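Local coordinates for protein acetylene hydratase (Pelobacter acetylenicus, PDB 2E7Z) that catalyses the hydration of acetylene to acetaldehyde, a non-redox reaction, using a tungsten-bis(molybdopterin guanine dinucleotide) cofactor together with a [4Fe-4S] cluster, at residues 422-427 against 696-701; 416-421 against 443-448. All blocks are in the same frame, centred on the assembly; numbering follows the deposited sequence. Where two conformers were deposited one is given.

Contact 1 (422-427 against 696-701); sequences NQQNAL and DAMVLS. With MGD (2-amino-5,6-dimercapto-7-methyl-3,7,8a,9-tetrahydro-8-oxa-1,3,9,10-tetraaza-anthracen-4-one guanosine dinucleotide), chain E.
Gln423 lies against Ala697 and Met698, and here the contact is tight. Its CG is anti to the backbone N and the chain runs on extended, which carries CD out beside Met698. OE1 lies 3.5 Å from Ala697 CB, and NE2 stands 3.6 Å from Met698 SD. The amide keeps a weak hydrogen bond from NE2 to Ala691 O, and Met692 of helix 691-694 packs on both side chains. The backbones join as well: Gln423 N gives a nearly straight bond (170°, 3.0 Å) to Ala697 O, coming from above the carbonyl plane, 57° out of it. Asn422 N turns instead to Leu700 O, at 2.8 Å and in the plane of that carbonyl. Two successive N-H groups at the start of helix 423-431 are thus used by segment 696-701, whose first three residues form a short 3-10 turn. Asn422 is the N-cap of that helix: its OD1 takes a weak capping bond from Asn425 N, while ND2 is held by Asp702. The contact thereby joins the molybdopterin oxidoreductase part of the chain to the dinucleotide-binding part. On the inner side, buried Asp696 offers OD2 to MGD N18 (2.9 Å) and N19 (3.1 Å), and its other oxygen, OD1, is bonded to His673; together these bonds would help fix the rotation of the carboxylate. Leu700 CD1 rests near the same N19. Toward solvent the packing is thinner. Partly exposed Gln424 bends at its second torsion (90°), and its NE2 bonds Met698 O at 2.9 Å. NE2 lies slightly off the carbonyl plane of Met698, and that oxygen lies off the plane of the Gln424 amide. The methyl CE of Met698, also partly exposed, sits 3.6 Å from Gln424 NE2.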
# COMPACT_ATOMS: atom_id res chain seq x y z
N ASN A 422 8.72 -4.74 12.76
CA ASN A 422 9.02 -5.73 13.81
C ASN A 422 9.02 -7.17 13.25
O ASN A 422 8.22 -8.02 13.67
CB ASN A 422 8.05 -5.54 14.99
CG ASN A 422 8.53 -6.30 16.24
OD1 ASN A 422 9.58 -6.96 16.23
ND2 ASN A 422 7.74 -6.22 17.30
N GLN A 423 9.94 -7.41 12.32
CA GLN A 423 10.01 -8.68 11.64
C GLN A 423 10.26 -9.83 12.61
O GLN A 423 9.80 -10.93 12.39
CB GLN A 423 11.10 -8.62 10.58
CG GLN A 423 11.24 -9.89 9.74
CD GLN A 423 12.09 -9.61 8.53
OE1 GLN A 423 11.91 -8.59 7.88
NE2 GLN A 423 13.00 -10.53 8.20
N GLN A 424 11.00 -9.57 13.69
CA GLN A 424 11.25 -10.63 14.67
C GLN A 424 9.91 -11.12 15.27
O GLN A 424 9.75 -12.31 15.56
CB GLN A 424 12.20 -10.10 15.75
CG GLN A 424 13.47 -9.50 15.23
CD GLN A 424 13.47 -7.97 14.90
OE1 GLN A 424 12.45 -7.32 14.54
NE2 GLN A 424 14.65 -7.40 15.01
N ASN A 425 8.98 -10.20 15.51
CA ASN A 425 7.72 -10.58 16.11
C ASN A 425 6.84 -11.28 15.08
O ASN A 425 6.09 -12.19 15.41
CB ASN A 425 7.01 -9.36 16.71
CG ASN A 425 5.93 -9.74 17.64
OD1 ASN A 425 6.14 -10.61 18.51
ND2 ASN A 425 4.77 -9.10 17.50
N ALA A 426 6.94 -10.88 13.81
CA ALA A 426 6.19 -11.57 12.79
C ALA A 426 6.68 -13.02 12.70
O ALA A 426 5.87 -13.93 12.58
CB ALA A 426 6.28 -10.86 11.45
N LEU A 427 8.00 -13.22 12.79
CA LEU A 427 8.56 -14.57 12.81
C LEU A 427 8.02 -15.35 14.03
O LEU A 427 7.57 -16.49 13.89
CB LEU A 427 10.10 -14.53 12.81
CG LEU A 427 10.72 -15.93 12.92
CD1 LEU A 427 10.31 -16.87 11.78
CD2 LEU A 427 12.24 -15.74 12.98
N ASP A 696 14.36 -4.36 5.81
CA ASP A 696 14.17 -3.20 6.69
C ASP A 696 13.33 -3.49 7.94
O ASP A 696 13.55 -2.89 8.99
CB ASP A 696 13.60 -1.98 5.93
CG ASP A 696 12.23 -2.22 5.32
OD1 ASP A 696 11.96 -3.36 4.88
OD2 ASP A 696 11.43 -1.27 5.28
N ALA A 697 12.38 -4.41 7.84
CA ALA A 697 11.49 -4.66 8.99
C ALA A 697 12.24 -5.20 10.20
O ALA A 697 11.72 -5.18 11.32
CB ALA A 697 10.33 -5.55 8.59
N MET A 698 13.48 -5.68 9.98
CA MET A 698 14.32 -6.08 11.10
C MET A 698 14.63 -4.94 12.08
O MET A 698 14.99 -5.18 13.22
CB MET A 698 15.64 -6.70 10.62
CG MET A 698 15.53 -8.09 9.96
SD MET A 698 14.80 -9.31 11.09
CE MET A 698 16.06 -9.34 12.38
N VAL A 699 14.55 -3.70 11.61
CA VAL A 699 15.00 -2.56 12.41
C VAL A 699 13.90 -1.61 12.77
O VAL A 699 14.17 -0.56 13.36
CB VAL A 699 16.17 -1.79 11.70
CG1 VAL A 699 17.16 -2.78 11.14
CG2 VAL A 699 15.67 -0.84 10.61
N LEU A 700 12.66 -1.99 12.45
CA LEU A 700 11.52 -1.11 12.65
C LEU A 700 10.69 -1.51 13.84
O LEU A 700 10.02 -2.55 13.81
CB LEU A 700 10.64 -1.05 11.38
CG LEU A 700 11.36 -0.54 10.13
CD1 LEU A 700 10.49 -0.81 8.89
CD2 LEU A 700 11.75 0.93 10.23
N SER A 701 10.71 -0.68 14.87
CA SER A 701 9.90 -0.94 16.04
C SER A 701 8.41 -0.79 15.74
O SER A 701 8.02 0.04 14.93
CB SER A 701 10.29 0.07 17.13
OG SER A 701 9.50 -0.17 18.28
PB MGD E . 5.63 -8.20 -0.85
O1B MGD E . 5.71 -8.10 0.65
O2B MGD E . 6.88 -8.20 -1.66
O3B MGD E . 4.72 -7.04 -1.48
O3A MGD E . 3.30 -5.43 -0.18
PA MGD E . 3.18 -6.64 -1.23
O1A MGD E . 2.69 -6.17 -2.57
O2A MGD E . 2.45 -7.73 -0.51
O5' MGD E . 4.81 -9.56 -1.15
C5' MGD E . 4.22 -9.74 -2.43
C4' MGD E . 4.24 -11.23 -2.70
O4' MGD E . 3.38 -11.47 -3.83
C3' MGD E . 5.60 -11.75 -3.16
O3' MGD E . 6.00 -12.82 -2.29
C2' MGD E . 5.41 -12.23 -4.61
O2' MGD E . 6.18 -13.39 -5.00
C1' MGD E . 3.94 -12.53 -4.63
N9 MGD E . 3.26 -12.41 -5.92
C8 MGD E . 3.47 -11.47 -6.88
N7 MGD E . 2.59 -11.61 -7.89
C5 MGD E . 1.75 -12.61 -7.53
C6 MGD E . 0.60 -13.28 -8.11
O6 MGD E . 0.13 -12.92 -9.21
N1 MGD E . 0.04 -14.25 -7.37
C2 MGD E . 0.52 -14.71 -6.22
N2 MGD E . -0.14 -15.72 -5.58
N3 MGD E . 1.58 -14.16 -5.64
C4 MGD E . 2.20 -13.12 -6.25
C10 MGD E . 3.52 -4.11 -0.69
C11 MGD E . 3.22 -3.15 0.43
O11 MGD E . 4.24 -3.37 1.40
C12 MGD E . 3.25 -1.73 -0.08
S12 MGD E . 2.28 -1.33 -1.43
C13 MGD E . 3.97 -0.79 0.55
S13 MGD E . 4.13 0.79 -0.07
C14 MGD E . 4.72 -1.04 1.82
N15 MGD E . 6.16 -1.04 1.63
C16 MGD E . 6.87 -1.39 2.75
C17 MGD E . 8.20 -0.87 3.07
O17 MGD E . 8.76 -0.04 2.32
N18 MGD E . 8.78 -1.30 4.21
C19 MGD E . 8.19 -2.18 5.06
N19 MGD E . 8.83 -2.59 6.18
N20 MGD E . 6.99 -2.72 4.80
C21 MGD E . 6.31 -2.35 3.71
N22 MGD E . 5.10 -2.87 3.49
C23 MGD E . 4.24 -2.38 2.43

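Contact 2 (416-421 against 443-448); sequences ALMGYA and MTPTAQ. With MGD (2-amino-5,6-dimercapto-7-methyl-3,7,8a,9-tetrahydro-8-oxa-1,3,9,10-tetraaza-anthracen-4-one guanosine dinucleotide), chain E.
The ring of Pro445 meets Leu417 CD2 through CB (3.9 Å) and Met418 SD through CG (3.7 Å), the leucine crossing it at about a right angle. The truly flat ring, that of Tyr420, stands apart from 443-448; it has Ala416 O at its edge, in plane, and pairs edge-to-face with Phe395. Beside the proline lies the polar centre. Thr446 has OG1 anti to its own carbonyl carbon (chi1 -59°), a setting that turns the oxygen to the backbone of 416-421, where it accepts from Leu417 N at 2.9 Å and 158°. The same hydroxyl is bonded to Asn415 OD1. A valine in its place would probably leave both Leu417 N and Asn415 OD1 without this partner, inside a buried contact. The turn bearing Thr446 is braced by an ST motif, Thr444 OG1 accepting from Ala447 N at 3.0 Å. Both loops follow neighbouring parallel strands, 408-412 and 435-440, linked through helix 423-431 as a beta-alpha-beta crossover, and both reach MGD. Gly419 O takes N22 (2.9 Å) and Tyr420 O takes N19 (2.8 Å), whereas Thr444 CG2 lies 3.3 Å from the ribose O3'. On this side the pterin is met by backbone carbonyls, and the buried hydroxyl of Thr446 probably helps hold the loop that presents them.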
# COMPACT_ATOMS: atom_id res chain seq x y z
N ALA A 416 4.47 -11.76 4.00
CA ALA A 416 4.07 -11.15 5.27
C ALA A 416 5.18 -11.03 6.30
O ALA A 416 5.25 -10.03 7.03
CB ALA A 416 2.84 -11.88 5.86
N LEU A 417 6.07 -12.01 6.37
CA LEU A 417 7.19 -11.91 7.30
C LEU A 417 7.90 -10.56 7.15
O LEU A 417 8.37 -9.99 8.14
CB LEU A 417 8.18 -13.07 7.06
CG LEU A 417 9.45 -12.99 7.89
CD1 LEU A 417 9.18 -13.17 9.37
CD2 LEU A 417 10.42 -14.06 7.38
N MET A 418 8.03 -10.10 5.91
CA MET A 418 8.86 -8.94 5.58
C MET A 418 8.07 -7.69 5.24
O MET A 418 8.67 -6.68 4.84
CB MET A 418 9.78 -9.29 4.39
CG MET A 418 10.94 -10.25 4.74
SD MET A 418 11.87 -10.88 3.31
CE MET A 418 12.21 -9.41 2.32
N GLY A 419 6.73 -7.76 5.38
CA GLY A 419 5.85 -6.76 4.77
C GLY A 419 5.28 -5.76 5.74
O GLY A 419 4.43 -4.94 5.37
N TYR A 420 5.73 -5.80 7.00
CA TYR A 420 5.21 -4.90 8.04
C TYR A 420 6.40 -4.30 8.80
O TYR A 420 7.38 -3.92 8.18
CB TYR A 420 4.18 -5.63 8.93
CG TYR A 420 3.01 -6.18 8.13
CD1 TYR A 420 3.06 -7.46 7.55
CD2 TYR A 420 1.85 -5.41 7.94
CE1 TYR A 420 2.00 -7.96 6.80
CE2 TYR A 420 0.76 -5.92 7.21
CZ TYR A 420 0.85 -7.19 6.66
OH TYR A 420 -0.21 -7.65 5.95
N ALA A 421 6.28 -4.13 10.11
CA ALA A 421 7.41 -3.75 10.94
C ALA A 421 7.81 -4.96 11.80
O ALA A 421 7.33 -6.08 11.59
CB ALA A 421 7.05 -2.55 11.80
N MET A 443 9.22 -19.71 -3.38
CA MET A 443 9.49 -20.12 -2.01
C MET A 443 10.06 -18.91 -1.25
O MET A 443 11.24 -18.84 -0.93
CB MET A 443 10.41 -21.35 -2.00
CG MET A 443 10.63 -21.99 -0.64
SD MET A 443 9.13 -22.52 0.28
CE MET A 443 8.61 -23.97 -0.63
N THR A 444 9.19 -17.95 -0.97
CA THR A 444 9.57 -16.74 -0.27
C THR A 444 9.91 -17.04 1.19
O THR A 444 9.64 -18.13 1.68
CB THR A 444 8.42 -15.72 -0.29
OG1 THR A 444 7.37 -16.27 0.52
CG2 THR A 444 7.94 -15.48 -1.70
N PRO A 445 10.52 -16.08 1.89
CA PRO A 445 10.77 -16.29 3.30
C PRO A 445 9.51 -16.66 4.08
O PRO A 445 9.56 -17.47 4.98
CB PRO A 445 11.40 -14.96 3.74
CG PRO A 445 12.14 -14.47 2.46
CD PRO A 445 11.18 -14.86 1.36
N THR A 446 8.37 -16.06 3.72
CA THR A 446 7.09 -16.44 4.34
C THR A 446 6.67 -17.86 3.95
O THR A 446 6.26 -18.64 4.80
CB THR A 446 6.01 -15.42 3.94
OG1 THR A 446 6.43 -14.14 4.38
CG2 THR A 446 4.71 -15.78 4.62
N ALA A 447 6.80 -18.21 2.67
CA ALA A 447 6.43 -19.55 2.22
C ALA A 447 7.29 -20.61 2.93
O ALA A 447 6.83 -21.71 3.22
CB ALA A 447 6.60 -19.66 0.71
N GLN A 448 8.52 -20.23 3.26
CA GLN A 448 9.43 -21.16 3.93
C GLN A 448 8.93 -21.60 5.29
O GLN A 448 9.32 -22.63 5.84
CB GLN A 448 10.77 -20.50 4.09
CG GLN A 448 11.50 -20.51 2.73
CD GLN A 448 12.82 -19.77 2.76
OE1 GLN A 448 13.53 -19.78 3.77
NE2 GLN A 448 13.16 -19.12 1.64
PB MGD E . 5.63 -8.20 -0.85
O1B MGD E . 5.71 -8.10 0.65
O2B MGD E . 6.88 -8.20 -1.66
O3B MGD E . 4.72 -7.04 -1.48
O3A MGD E . 3.30 -5.43 -0.18
PA MGD E . 3.18 -6.64 -1.23
O1A MGD E . 2.69 -6.17 -2.57
O2A MGD E . 2.45 -7.73 -0.51
O5' MGD E . 4.81 -9.56 -1.15
C5' MGD E . 4.22 -9.74 -2.43
C4' MGD E . 4.24 -11.23 -2.70
O4' MGD E . 3.38 -11.47 -3.83
C3' MGD E . 5.60 -11.75 -3.16
O3' MGD E . 6.00 -12.82 -2.29
C2' MGD E . 5.41 -12.23 -4.61
O2' MGD E . 6.18 -13.39 -5.00
C1' MGD E . 3.94 -12.53 -4.63
N9 MGD E . 3.26 -12.41 -5.92
C8 MGD E . 3.47 -11.47 -6.88
N7 MGD E . 2.59 -11.61 -7.89
C5 MGD E . 1.75 -12.61 -7.53
C6 MGD E . 0.60 -13.28 -8.11
O6 MGD E . 0.13 -12.92 -9.21
N1 MGD E . 0.04 -14.25 -7.37
C2 MGD E . 0.52 -14.71 -6.22
N2 MGD E . -0.14 -15.72 -5.58
N3 MGD E . 1.58 -14.16 -5.64
C4 MGD E . 2.20 -13.12 -6.25
C10 MGD E . 3.52 -4.11 -0.69
C11 MGD E . 3.22 -3.15 0.43
O11 MGD E . 4.24 -3.37 1.40
C12 MGD E . 3.25 -1.73 -0.08
S12 MGD E . 2.28 -1.33 -1.43
C13 MGD E . 3.97 -0.79 0.55
S13 MGD E . 4.13 0.79 -0.07
C14 MGD E . 4.72 -1.04 1.82
N15 MGD E . 6.16 -1.04 1.63
C16 MGD E . 6.87 -1.39 2.75
C17 MGD E . 8.20 -0.87 3.07
O17 MGD E . 8.76 -0.04 2.32
N18 MGD E . 8.78 -1.30 4.21
C19 MGD E . 8.19 -2.18 5.06
N19 MGD E . 8.83 -2.59 6.18
N20 MGD E . 6.99 -2.72 4.80
C21 MGD E . 6.31 -2.35 3.71
N22 MGD E . 5.10 -2.87 3.49
C23 MGD E . 4.24 -2.38 2.43

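Followed from the N terminus, the chain leaves strand 408-412 through 416-421 and runs without a break into 422-427, the start of helix 423-431. After strand 435-440 it reaches 443-448, where contact 2 closes a short loop that contains that helix. Contact 1 closes a far longer one, returning only at 696-701 after 268 intervening residues. The segments alternate along the sequence, so the two closures cross rather than nest. Their centres lie 11 Å apart, and Gln423 CG packs 3.3 Å from Leu417 O. Contact 2 ties neighbouring strand-end loops of one sheet; contact 1 adds the dinucleotide-binding region, and both converge on the pterin amino group N19.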